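Local structure of uncharacterized protein DUF1470 (Jannaschia sp. CCS1, 3H0N) at residues Y7-L12 / A134-H139. The protein is of unknown function but, with its ABATE domain and treble-clef zinc finger, possibly acts as a transcription regulator. Residues are numbered along the deposited sequence; the frame is centred on the assembly and turned at random.
Sequences YERTGL and AREIGH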
loop_
_atom_site.group_PDB
_atom_site.type_symbol
_atom_site.label_atom_id
_atom_site.label_comp_id
_atom_site.label_asym_id
_atom_site.label_seq_id
_atom_site.Cartn_x
_atom_site.Cartn_y
_atom_site.Cartn_z
ATOM N N TYR A 7 1.630 10.683 5.631
ATOM C CA TYR A 7 0.975 10.597 4.344
ATOM C C TYR A 7 0.435 9.195 4.126
ATOM O O TYR A 7 -0.646 9.000 3.599
ATOM C CB TYR A 7 1.934 11.010 3.181
ATOM C CG TYR A 7 1.313 10.806 1.823
ATOM C CD1 TYR A 7 0.484 11.773 1.241
ATOM C CD2 TYR A 7 1.484 9.615 1.164
ATOM C CE1 TYR A 7 -0.121 11.528 -0.003
ATOM C CE2 TYR A 7 0.863 9.352 -0.035
ATOM C CZ TYR A 7 0.061 10.309 -0.620
ATOM O OH TYR A 7 -0.594 10.068 -1.802
ATOM N N GLU A 8 1.234 8.205 4.463
ATOM C CA GLU A 8 0.920 6.811 4.203
ATOM C C GLU A 8 -0.329 6.310 4.915
ATOM O O GLU A 8 -0.954 5.351 4.453
ATOM C CB GLU A 8 2.124 5.916 4.599
ATOM C CG GLU A 8 3.290 6.048 3.652
ATOM C CD GLU A 8 4.144 7.312 3.846
ATOM O OE1 GLU A 8 4.050 8.029 4.882
ATOM O OE2 GLU A 8 4.981 7.568 2.941
ATOM N N ARG A 9 -0.702 6.955 6.015
ATOM C CA ARG A 9 -1.910 6.588 6.762
ATOM C C ARG A 9 -3.034 7.604 6.572
ATOM O O ARG A 9 -3.984 7.635 7.373
ATOM C CB ARG A 9 -1.641 6.426 8.231
ATOM C CG ARG A 9 -0.530 5.536 8.553
ATOM C CD ARG A 9 -0.744 4.159 8.076
ATOM N NE ARG A 9 0.518 3.447 8.313
ATOM C CZ ARG A 9 0.746 2.159 8.065
ATOM N NH1 ARG A 9 -0.214 1.367 7.592
ATOM N NH2 ARG A 9 1.954 1.659 8.332
ATOM N N THR A 10 -2.990 8.401 5.517
ATOM C CA THR A 10 -4.051 9.367 5.227
ATOM C C THR A 10 -5.448 8.743 5.193
ATOM O O THR A 10 -6.402 9.286 5.786
ATOM C CB THR A 10 -3.757 10.091 3.900
ATOM O OG1 THR A 10 -2.539 10.849 4.035
ATOM C CG2 THR A 10 -4.899 11.040 3.549
ATOM N N GLY A 11 -5.626 7.646 4.469
ATOM C CA GLY A 11 -6.945 7.063 4.340
ATOM C C GLY A 11 -7.484 6.593 5.667
ATOM O O GLY A 11 -8.651 6.807 5.981
ATOM N N LEU A 12 -6.626 5.957 6.440
ATOM C CA LEU A 12 -7.032 5.518 7.784
ATOM C C LEU A 12 -7.405 6.692 8.661
ATOM O O LEU A 12 -8.473 6.710 9.338
ATOM C CB LEU A 12 -5.906 4.685 8.448
ATOM C CG LEU A 12 -6.113 4.232 9.896
ATOM C CD1 LEU A 12 -7.338 3.300 9.990
ATOM C CD2 LEU A 12 -4.848 3.543 10.409
ATOM N N ALA A 134 -8.892 -0.993 3.999
ATOM C CA ALA A 134 -8.568 -2.304 3.414
ATOM C C ALA A 134 -7.133 -2.729 3.736
ATOM O O ALA A 134 -6.858 -3.904 4.005
ATOM C CB ALA A 134 -8.835 -2.340 1.892
ATOM N N ARG A 135 -6.220 -1.778 3.646
ATOM C CA ARG A 135 -4.814 -2.072 3.898
ATOM C C ARG A 135 -4.581 -2.568 5.301
ATOM O O ARG A 135 -3.797 -3.469 5.566
ATOM C CB ARG A 135 -3.961 -0.858 3.567
ATOM C CG ARG A 135 -2.495 -1.202 3.504
ATOM C CD ARG A 135 -1.598 -0.014 3.507
ATOM N NE ARG A 135 -2.080 1.118 2.755
ATOM C CZ ARG A 135 -1.755 2.372 3.054
ATOM N NH1 ARG A 135 -0.889 2.634 3.997
ATOM N NH2 ARG A 135 -2.291 3.363 2.377
ATOM N N GLU A 136 -5.274 -1.956 6.265
ATOM C CA GLU A 136 -5.118 -2.397 7.645
ATOM C C GLU A 136 -5.695 -3.794 7.905
ATOM O O GLU A 136 -5.174 -4.529 8.737
ATOM C CB GLU A 136 -5.737 -1.392 8.623
ATOM C CG GLU A 136 -5.105 0.005 8.610
ATOM C CD GLU A 136 -3.614 0.037 8.767
ATOM O OE1 GLU A 136 -3.049 -0.902 9.377
ATOM O OE2 GLU A 136 -3.003 1.013 8.244
ATOM N N ILE A 137 -6.748 -4.171 7.171
ATOM C CA ILE A 137 -7.259 -5.531 7.225
ATOM C C ILE A 137 -6.170 -6.479 6.671
ATOM O O ILE A 137 -5.837 -7.488 7.270
ATOM C CB ILE A 137 -8.566 -5.671 6.424
ATOM C CG1 ILE A 137 -9.697 -4.798 7.023
ATOM C CG2 ILE A 137 -8.985 -7.140 6.276
ATOM C CD1 ILE A 137 -10.934 -4.685 6.110
ATOM N N GLY A 138 -5.576 -6.121 5.531
ATOM C CA GLY A 138 -4.501 -6.932 4.973
ATOM C C GLY A 138 -3.316 -7.051 5.872
ATOM O O GLY A 138 -2.629 -8.099 5.899
ATOM N N HIS A 139 -3.045 -6.004 6.639
ATOM C CA HIS A 139 -1.910 -6.002 7.571
ATOM C C HIS A 139 -2.211 -6.646 8.911
ATOM O O HIS A 139 -1.405 -6.573 9.844
ATOM C CB HIS A 139 -1.355 -4.572 7.767
ATOM C CG HIS A 139 -0.669 -4.022 6.541
ATOM N ND1 HIS A 139 -0.214 -2.724 6.448
ATOM C CD2 HIS A 139 -0.390 -4.608 5.352
ATOM C CE1 HIS A 139 0.356 -2.552 5.262
ATOM N NE2 HIS A 139 0.250 -3.671 4.572
HETATM O O HOH W 1 -0.421 -1.111 8.543
HETATM O O HOH W 2 -3.747 6.188 2.780
#
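Two helix ends joined by arginines illustrate how a sparse contact can still be specific: within the ABATE domain, the start of helix 10-22 faces the last turn of helix 121-138. The packed part is Leu12, CG anti to its backbone N (chi1 176°), against Glu136: Leu12 CD2 lies 4.0 Å from Glu136 CG, the side chains crossing at about a right angle. Glu136 turns its carboxylate to Arg9, whose NH1 forms a salt bridge to OE2 at 2.9 Å. The bond is weak and bent (126° at the hydrogen); guanidinium and carboxylate planes are 45° apart. Glu136 OE1 accepts from Asn141 ND2, just past the helix.

From Arg135, NH1 donates to Glu8 O at 2.8 Å, nearly in the guanidinium plane but above the carbonyl plane, while NH2 adds a weak second bond and pairs with Glu131. NH1 of Arg9 and NH1 of Arg135 come within 3.9 Å, a repulsion Glu136 and Glu131 probably offset.

Two separate, looser spots hold water: one donates to Glu136 OE1, meets the in-plane edge of His139 at ND1 and takes a weak bond from Arg9 NH1; another accepts from Gly11 N and, weakly, Arg135 NH2. His139 and Glu8 of the second subunit pack on Glu8 and His139 respectively, while Phe145 of strand 145-147 packs on both Leu12 and Glu136, and Leu133 of helix 121-138 touches Leu12.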